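Local coordinates for protein putative diguanylate cyclase (GGDEF) with PAS/PAC domain (Rhodopseudomonas palustris, PDB 3LIF) that probably makes cyclic di-GMP from two GTP molecules through its GGDEF domain, the chain here being its extracellular PDC-fold sensor region, at residues S23-A28 and L232-A237; I169-S174 and L178-P183. One frame throughout, in Å; residues are numbered along the deposited sequence.

Contact 1 of 2, residues S23-A28 and L232-A237; sequences SLAEHA and LVVTVA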
ATOM      1  N   SER A  23     -10.948   0.292 -11.822  1.00 33.86           N
ATOM      2  CA  SER A  23     -11.545   0.491 -10.513  1.00 33.68           C
ATOM      3  C   SER A  23     -10.583   0.216  -9.359  1.00 32.99           C
ATOM      4  O   SER A  23     -10.532   0.966  -8.406  1.00 33.42           O
ATOM      5  CB  SER A  23     -12.732  -0.432 -10.353  1.00 33.96           C
ATOM      6  OG  SER A  23     -13.758   0.035 -11.156  1.00 36.02           O
ATOM      7  N   LEU A  24      -9.865  -0.904  -9.427  1.00 32.06           N
ATOM      8  CA  LEU A  24      -8.896  -1.253  -8.406  1.00 30.00           C
ATOM      9  C   LEU A  24      -7.830  -0.133  -8.270  1.00 28.97           C
ATOM     10  O   LEU A  24      -7.470   0.216  -7.180  1.00 28.08           O
ATOM     11  CB  LEU A  24      -8.290  -2.635  -8.695  1.00 29.24           C
ATOM     12  CG  LEU A  24      -9.272  -3.823  -8.715  1.00 28.94           C
ATOM     13  CD1 LEU A  24      -8.645  -5.141  -9.176  1.00 28.27           C
ATOM     14  CD2 LEU A  24      -9.916  -4.073  -7.387  1.00 27.21           C
ATOM     15  N   ALA A  25      -7.365   0.441  -9.370  1.00 28.54           N
ATOM     16  CA  ALA A  25      -6.325   1.460  -9.312  1.00 28.95           C
ATOM     17  C   ALA A  25      -6.846   2.706  -8.574  1.00 30.32           C
ATOM     18  O   ALA A  25      -6.161   3.315  -7.746  1.00 29.78           O
ATOM     19  CB  ALA A  25      -5.882   1.821 -10.691  1.00 27.01           C
ATOM     20  N   GLU A  26      -8.084   3.070  -8.858  1.00 31.48           N
ATOM     21  CA  GLU A  26      -8.675   4.209  -8.179  1.00 33.22           C
ATOM     22  C   GLU A  26      -8.921   3.975  -6.734  1.00 31.31           C
ATOM     23  O   GLU A  26      -8.737   4.848  -5.899  1.00 31.04           O
ATOM     24  CB  GLU A  26      -9.986   4.605  -8.816  1.00 34.13           C
ATOM     25  CG  GLU A  26      -9.741   5.255 -10.123  1.00 43.26           C
ATOM     26  CD  GLU A  26     -10.943   6.029 -10.525  1.00 58.57           C
ATOM     27  OE1 GLU A  26     -10.812   7.275 -10.687  1.00 65.14           O
ATOM     28  OE2 GLU A  26     -12.041   5.392 -10.634  1.00 64.38           O
ATOM     29  N   HIS A  27      -9.405   2.809  -6.431  1.00 29.98           N
ATOM     30  CA  HIS A  27      -9.543   2.503  -5.042  1.00 29.94           C
ATOM     31  C   HIS A  27      -8.194   2.736  -4.307  1.00 30.57           C
ATOM     32  O   HIS A  27      -8.182   3.223  -3.153  1.00 30.90           O
ATOM     33  CB  HIS A  27      -9.939   1.079  -4.928  1.00 28.83           C
ATOM     34  CG  HIS A  27     -10.072   0.629  -3.537  1.00 29.89           C
ATOM     35  ND1 HIS A  27      -9.063  -0.033  -2.876  1.00 31.51           N
ATOM     36  CD2 HIS A  27     -11.118   0.680  -2.685  1.00 31.76           C
ATOM     37  CE1 HIS A  27      -9.478  -0.367  -1.671  1.00 30.24           C
ATOM     38  NE2 HIS A  27     -10.723   0.049  -1.529  1.00 33.39           N
ATOM     39  N   ALA A  28      -7.067   2.383  -4.957  1.00 29.20           N
ATOM     40  CA  ALA A  28      -5.786   2.508  -4.294  1.00 28.81           C
ATOM     41  C   ALA A  28      -5.572   3.984  -4.179  1.00 28.32           C
ATOM     42  O   ALA A  28      -5.366   4.510  -3.077  1.00 28.93           O
ATOM     43  CB  ALA A  28      -4.665   1.864  -5.074  1.00 28.56           C
ATOM     44  N   LEU A 232       2.452   2.529  -7.159  1.00 25.04           N
ATOM     45  CA  LEU A 232       1.829   1.225  -6.917  1.00 24.54           C
ATOM     46  C   LEU A 232       1.298   0.681  -8.256  1.00 23.87           C
ATOM     47  O   LEU A 232       1.081   1.449  -9.179  1.00 24.38           O
ATOM     48  CB  LEU A 232       0.688   1.391  -5.916  1.00 24.17           C
ATOM     49  CG  LEU A 232       1.139   1.998  -4.589  1.00 25.47           C
ATOM     50  CD1 LEU A 232      -0.030   2.251  -3.638  1.00 25.13           C
ATOM     51  CD2 LEU A 232       2.142   1.061  -3.903  1.00 23.54           C
ATOM     52  N   VAL A 233       1.092  -0.617  -8.367  1.00 22.78           N
ATOM     53  CA  VAL A 233       0.460  -1.192  -9.543  1.00 22.90           C
ATOM     54  C   VAL A 233      -0.636  -2.116  -9.040  1.00 23.02           C
ATOM     55  O   VAL A 233      -0.500  -2.698  -7.978  1.00 22.18           O
ATOM     56  CB  VAL A 233       1.464  -2.053 -10.296  1.00 23.08           C
ATOM     57  CG1 VAL A 233       0.892  -2.522 -11.642  1.00 21.51           C
ATOM     58  CG2 VAL A 233       2.715  -1.256 -10.510  1.00 23.54           C
ATOM     59  N   VAL A 234      -1.728  -2.269  -9.767  1.00 23.80           N
ATOM     60  CA  VAL A 234      -2.696  -3.281  -9.333  1.00 25.24           C
ATOM     61  C   VAL A 234      -2.744  -4.297 -10.424  1.00 26.78           C
ATOM     62  O   VAL A 234      -2.532  -3.939 -11.600  1.00 27.12           O
ATOM     63  CB  VAL A 234      -4.098  -2.712  -9.193  1.00 25.25           C
ATOM     64  CG1 VAL A 234      -4.188  -1.848  -7.955  1.00 23.57           C
ATOM     65  CG2 VAL A 234      -4.451  -1.890 -10.448  1.00 25.30           C
ATOM     66  N   THR A 235      -3.016  -5.552 -10.076  1.00 27.61           N
ATOM     67  CA  THR A 235      -3.235  -6.556 -11.123  1.00 28.39           C
ATOM     68  C   THR A 235      -4.491  -7.357 -10.815  1.00 28.73           C
ATOM     69  O   THR A 235      -4.746  -7.587  -9.651  1.00 28.87           O
ATOM     70  CB  THR A 235      -2.067  -7.525 -11.193  1.00 28.69           C
ATOM     71  OG1 THR A 235      -2.024  -8.315  -9.990  1.00 30.35           O
ATOM     72  CG2 THR A 235      -0.720  -6.780 -11.388  1.00 28.57           C
ATOM     73  N   VAL A 236      -5.274  -7.750 -11.839  1.00 29.58           N
ATOM     74  CA  VAL A 236      -6.400  -8.708 -11.705  1.00 29.48           C
ATOM     75  C   VAL A 236      -6.144  -9.830 -12.657  1.00 30.32           C
ATOM     76  O   VAL A 236      -5.851  -9.581 -13.819  1.00 30.42           O
ATOM     77  CB  VAL A 236      -7.730  -8.220 -12.310  1.00 29.84           C
ATOM     78  CG1 VAL A 236      -8.858  -8.616 -11.427  1.00 30.78           C
ATOM     79  CG2 VAL A 236      -7.773  -6.785 -12.565  1.00 27.23           C
ATOM     80  N   ALA A 237      -6.365 -11.060 -12.215  1.00 31.86           N
ATOM     81  CA  ALA A 237      -6.186 -12.224 -13.083  1.00 33.33           C
ATOM     82  C   ALA A 237      -7.297 -13.240 -12.899  1.00 34.91           C
ATOM     83  O   ALA A 237      -7.913 -13.305 -11.838  1.00 34.41           O
ATOM     84  CB  ALA A 237      -4.879 -12.868 -12.815  1.00 32.60           C
TER
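V234 rises from its strand into the flank of the long helix 5-47, meeting L24 and A25 in an apolar helix-on-sheet contact of the PDC fold, in which a long N-terminal helix lies against the sheets of two tandem sensor modules. The valine uses its two methyls on different parts of the helix: CG1 sits 4.0 Å from the backbone O of L24, while CG2 points at the A25 methyl, V234 CG2 to A25 CB being 4.0 Å. L24 reaches further along the strand. Its CG lies beside the backbone N (chi1 -61°), and the extended chain beyond carries CD1 obliquely over V236. No hydrogen bond spans the two segments; what joins them is apolar contact between L24, A25, V234 and V236. The helix and strand segments run at 146° to one another, with axes 8.1 Å apart at their closest.

Further out, the strand is held by backbone hydrogen bonds to both neighbours, V234 with R225 and T235 with S170. L24 also leans on F161, and V227 packs against both A28 and V234. At the far end of the leucine, the L24 CD1 methyl rests between the branches of V236, nearer to V236 CG2 at 3.9 Å.

Contact 2 of 2, residues I169-S174 and L178-P183; sequences ISLLHS and LLIQWP
L171 O takes two backbone hydrogen bonds, from L179 N at 3.0 Å and from I180 N at 3.2 Å, the mark of a classic beta bulge in this antiparallel hairpin. Both donors lie in the carbonyl plane; I180 N uses a lone pair and makes the straighter bond (168° against 144°). The extra residue shifts the register by one between L171 and L172. Beyond the bulge the pairing is regular: L171 N gives its hydrogen to I180 O at 2.8 Å, and I169 and W182 exchange a reciprocal pair, in which W182 N approaches I169 O nearly along the C=O axis at 2.7 Å.

Between these hydrogen-bonded pairs, S170 faces Q181 in a non-hydrogen-bonded pair. The glutamine chain bends at chi2 (66°), folding its amide back toward the hydroxyl of S170 and the carbonyl of I169. An alanine in place of Q181 would remove that amide and is likely to open a gap beside S170 OG and the I169 carbonyl.

Packing differs on the two faces. On that of L171, its CB meets I180 CG2 at 3.7 Å; on that of S170, L172 CD2 and L178 CD1 touch at 3.9 Å as their side chains cross. At the bulge, L179 turns its CD1 toward the backbone N of H173, 3.6 Å away. The W182 indole carries P183 CB over the centre of one face, the peptide between the two residues being cis.

Strand 178-182 forms an edge of the five-stranded sheet, whereas 168-173 is bonded on its other side to 232-239. Helix 151-158 packs against the I169, L171, I180 and W182 face, through Y158 and F154.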
ATOM      1  N   ILE A 169      -6.232 -10.961  -7.129  1.00 28.59           N
ATOM      2  CA  ILE A 169      -5.910  -9.540  -7.204  1.00 27.48           C
ATOM      3  C   ILE A 169      -4.673  -9.210  -6.433  1.00 27.30           C
ATOM      4  O   ILE A 169      -4.498  -9.709  -5.326  1.00 28.21           O
ATOM      5  CB  ILE A 169      -7.033  -8.720  -6.668  1.00 27.12           C
ATOM      6  CG1 ILE A 169      -8.264  -9.026  -7.510  1.00 26.67           C
ATOM      7  CG2 ILE A 169      -6.687  -7.270  -6.726  1.00 25.12           C
ATOM      8  CD1 ILE A 169      -9.368  -8.043  -7.349  1.00 25.27           C
ATOM      9  N   SER A 170      -3.822  -8.356  -6.983  1.00 26.48           N
ATOM     10  CA  SER A 170      -2.631  -7.939  -6.234  1.00 26.13           C
ATOM     11  C   SER A 170      -2.465  -6.465  -6.180  1.00 25.95           C
ATOM     12  O   SER A 170      -2.830  -5.730  -7.142  1.00 26.57           O
ATOM     13  CB  SER A 170      -1.381  -8.471  -6.878  1.00 25.15           C
ATOM     14  OG  SER A 170      -1.464  -9.852  -6.813  1.00 28.05           O
ATOM     15  N   LEU A 171      -1.846  -6.022  -5.092  1.00 24.54           N
ATOM     16  CA  LEU A 171      -1.423  -4.646  -5.023  1.00 22.71           C
ATOM     17  C   LEU A 171       0.077  -4.680  -4.901  1.00 22.53           C
ATOM     18  O   LEU A 171       0.596  -5.266  -3.960  1.00 22.29           O
ATOM     19  CB  LEU A 171      -2.057  -3.966  -3.826  1.00 22.49           C
ATOM     20  CG  LEU A 171      -1.569  -2.533  -3.600  1.00 20.96           C
ATOM     21  CD1 LEU A 171      -1.905  -1.660  -4.729  1.00 17.53           C
ATOM     22  CD2 LEU A 171      -2.079  -1.935  -2.316  1.00 19.71           C
ATOM     23  N   LEU A 172       0.777  -4.093  -5.868  1.00 22.62           N
ATOM     24  CA  LEU A 172       2.226  -4.090  -5.816  1.00 23.49           C
ATOM     25  C   LEU A 172       2.860  -2.713  -5.876  1.00 23.62           C
ATOM     26  O   LEU A 172       2.227  -1.717  -6.267  1.00 23.67           O
ATOM     27  CB  LEU A 172       2.859  -4.986  -6.885  1.00 23.77           C
ATOM     28  CG  LEU A 172       2.250  -6.381  -7.029  1.00 24.98           C
ATOM     29  CD1 LEU A 172       1.407  -6.452  -8.349  1.00 22.91           C
ATOM     30  CD2 LEU A 172       3.320  -7.439  -7.002  1.00 22.45           C
ATOM     31  N   HIS A 173       4.120  -2.659  -5.448  1.00 22.97           N
ATOM     32  CA  HIS A 173       4.820  -1.418  -5.538  1.00 22.81           C
ATOM     33  C   HIS A 173       5.346  -1.396  -6.955  1.00 23.52           C
ATOM     34  O   HIS A 173       5.700  -2.451  -7.563  1.00 23.04           O
ATOM     35  CB  HIS A 173       5.974  -1.377  -4.570  1.00 22.30           C
ATOM     36  CG  HIS A 173       6.648  -0.054  -4.507  1.00 23.09           C
ATOM     37  ND1 HIS A 173       7.559   0.360  -5.466  1.00 23.53           N
ATOM     38  CD2 HIS A 173       6.561   0.954  -3.591  1.00 20.53           C
ATOM     39  CE1 HIS A 173       8.009   1.568  -5.138  1.00 20.99           C
ATOM     40  NE2 HIS A 173       7.394   1.963  -4.024  1.00 20.53           N
ATOM     41  N   SER A 174       5.389  -0.197  -7.504  1.00 23.30           N
ATOM     42  CA  SER A 174       6.012  -0.010  -8.779  1.00 22.36           C
ATOM     43  C   SER A 174       7.333  -0.798  -8.963  1.00 21.97           C
ATOM     44  O   SER A 174       7.662  -1.185 -10.058  1.00 20.39           O
ATOM     45  CB  SER A 174       6.264   1.455  -8.927  1.00 22.36           C
ATOM     46  OG  SER A 174       7.049   1.622 -10.047  1.00 22.61           O
ATOM     47  N   LEU A 178       5.599  -6.779  -3.349  1.00 22.98           N
ATOM     48  CA  LEU A 178       4.203  -7.135  -3.190  1.00 22.30           C
ATOM     49  C   LEU A 178       3.643  -6.610  -1.856  1.00 22.55           C
ATOM     50  O   LEU A 178       4.133  -6.972  -0.810  1.00 23.89           O
ATOM     51  CB  LEU A 178       4.052  -8.669  -3.283  1.00 21.54           C
ATOM     52  CG  LEU A 178       2.658  -9.222  -2.856  1.00 18.93           C
ATOM     53  CD1 LEU A 178       1.565  -8.858  -3.825  1.00 12.45           C
ATOM     54  CD2 LEU A 178       2.651 -10.693  -2.652  1.00 14.06           C
ATOM     55  N   LEU A 179       2.627  -5.761  -1.874  1.00 22.99           N
ATOM     56  CA  LEU A 179       1.985  -5.298  -0.610  1.00 23.13           C
ATOM     57  C   LEU A 179       0.852  -6.213  -0.167  1.00 24.39           C
ATOM     58  O   LEU A 179       0.666  -6.547   1.012  1.00 24.34           O
ATOM     59  CB  LEU A 179       1.372  -3.913  -0.771  1.00 21.74           C
ATOM     60  CG  LEU A 179       2.341  -2.755  -0.623  1.00 20.61           C
ATOM     61  CD1 LEU A 179       3.077  -2.585  -1.956  1.00 15.61           C
ATOM     62  CD2 LEU A 179       1.592  -1.463  -0.175  1.00 13.39           C
ATOM     63  N   ILE A 180       0.019  -6.580  -1.111  1.00 25.26           N
ATOM     64  CA  ILE A 180      -0.961  -7.548  -0.736  1.00 25.69           C
ATOM     65  C   ILE A 180      -1.423  -8.326  -1.925  1.00 25.94           C
ATOM     66  O   ILE A 180      -1.398  -7.844  -3.074  1.00 25.69           O
ATOM     67  CB  ILE A 180      -2.148  -6.951   0.005  1.00 25.88           C
ATOM     68  CG1 ILE A 180      -3.082  -8.116   0.411  1.00 27.77           C
ATOM     69  CG2 ILE A 180      -2.821  -5.888  -0.783  1.00 24.16           C
ATOM     70  CD1 ILE A 180      -2.310  -9.288   1.400  1.00 26.18           C
ATOM     71  N   GLN A 181      -1.789  -9.562  -1.653  1.00 26.28           N
ATOM     72  CA  GLN A 181      -2.323 -10.385  -2.696  1.00 27.30           C
ATOM     73  C   GLN A 181      -3.543 -11.215  -2.238  1.00 27.08           C
ATOM     74  O   GLN A 181      -3.580 -11.798  -1.153  1.00 26.08           O
ATOM     75  CB  GLN A 181      -1.164 -11.135  -3.378  1.00 27.83           C
ATOM     76  CG  GLN A 181      -1.292 -12.628  -3.487  1.00 31.55           C
ATOM     77  CD  GLN A 181      -2.408 -13.044  -4.397  1.00 30.89           C
ATOM     78  OE1 GLN A 181      -2.759 -12.342  -5.338  1.00 32.07           O
ATOM     79  NE2 GLN A 181      -2.992 -14.161  -4.094  1.00 28.84           N
ATOM     80  N   TRP A 182      -4.591 -11.153  -3.041  1.00 27.97           N
ATOM     81  CA  TRP A 182      -5.763 -11.947  -2.778  1.00 29.98           C
ATOM     82  C   TRP A 182      -5.883 -13.095  -3.837  1.00 29.51           C
ATOM     83  O   TRP A 182      -5.745 -12.848  -5.051  1.00 30.25           O
ATOM     84  CB  TRP A 182      -7.005 -11.036  -2.698  1.00 30.34           C
ATOM     85  CG  TRP A 182      -8.270 -11.831  -2.654  1.00 37.75           C
ATOM     86  CD1 TRP A 182      -9.138 -12.070  -3.698  1.00 41.92           C
ATOM     87  CD2 TRP A 182      -8.782 -12.563  -1.539  1.00 43.20           C
ATOM     88  NE1 TRP A 182     -10.167 -12.876  -3.284  1.00 44.89           N
ATOM     89  CE2 TRP A 182      -9.975 -13.198  -1.966  1.00 45.01           C
ATOM     90  CE3 TRP A 182      -8.359 -12.736  -0.213  1.00 45.93           C
ATOM     91  CZ2 TRP A 182     -10.751 -14.001  -1.109  1.00 47.31           C
ATOM     92  CZ3 TRP A 182      -9.138 -13.565   0.656  1.00 48.30           C
ATOM     93  CH2 TRP A 182     -10.316 -14.173   0.197  1.00 47.75           C
ATOM     94  N   PRO A 183      -6.182 -14.346  -3.406  1.00 28.93           N
ATOM     95  CA  PRO A 183      -6.546 -14.858  -2.067  1.00 28.72           C
ATOM     96  C   PRO A 183      -5.375 -15.439  -1.222  1.00 29.08           C
ATOM     97  O   PRO A 183      -5.569 -15.748  -0.073  1.00 29.39           O
ATOM     98  CB  PRO A 183      -7.482 -16.023  -2.420  1.00 28.53           C
ATOM     99  CG  PRO A 183      -6.875 -16.584  -3.683  1.00 25.56           C
ATOM    100  CD  PRO A 183      -6.415 -15.376  -4.451  1.00 27.38           C
TER

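From the N terminus, the chain first runs through helix 5-47, whose residues 23-28 are separated by 203 residues from their partner segment in strand 232-239. Contact 1 thus closes a very long loop that contains the whole other five-stranded sheet, 70-149, and most of the sheet it packs on. Contact 2 is nested inside it, a local hairpin closed across three residues. The two meet in one antiparallel sheet, where strand 168-173 stands between 178-182 and 232-239; their centres are 9 Å apart. V233 and L172 join them by a probable backbone hydrogen bond, and L24 CD1 packs against I169 CD1 at 3.5 Å, linking the N-terminal helix, the last strand and the hairpin.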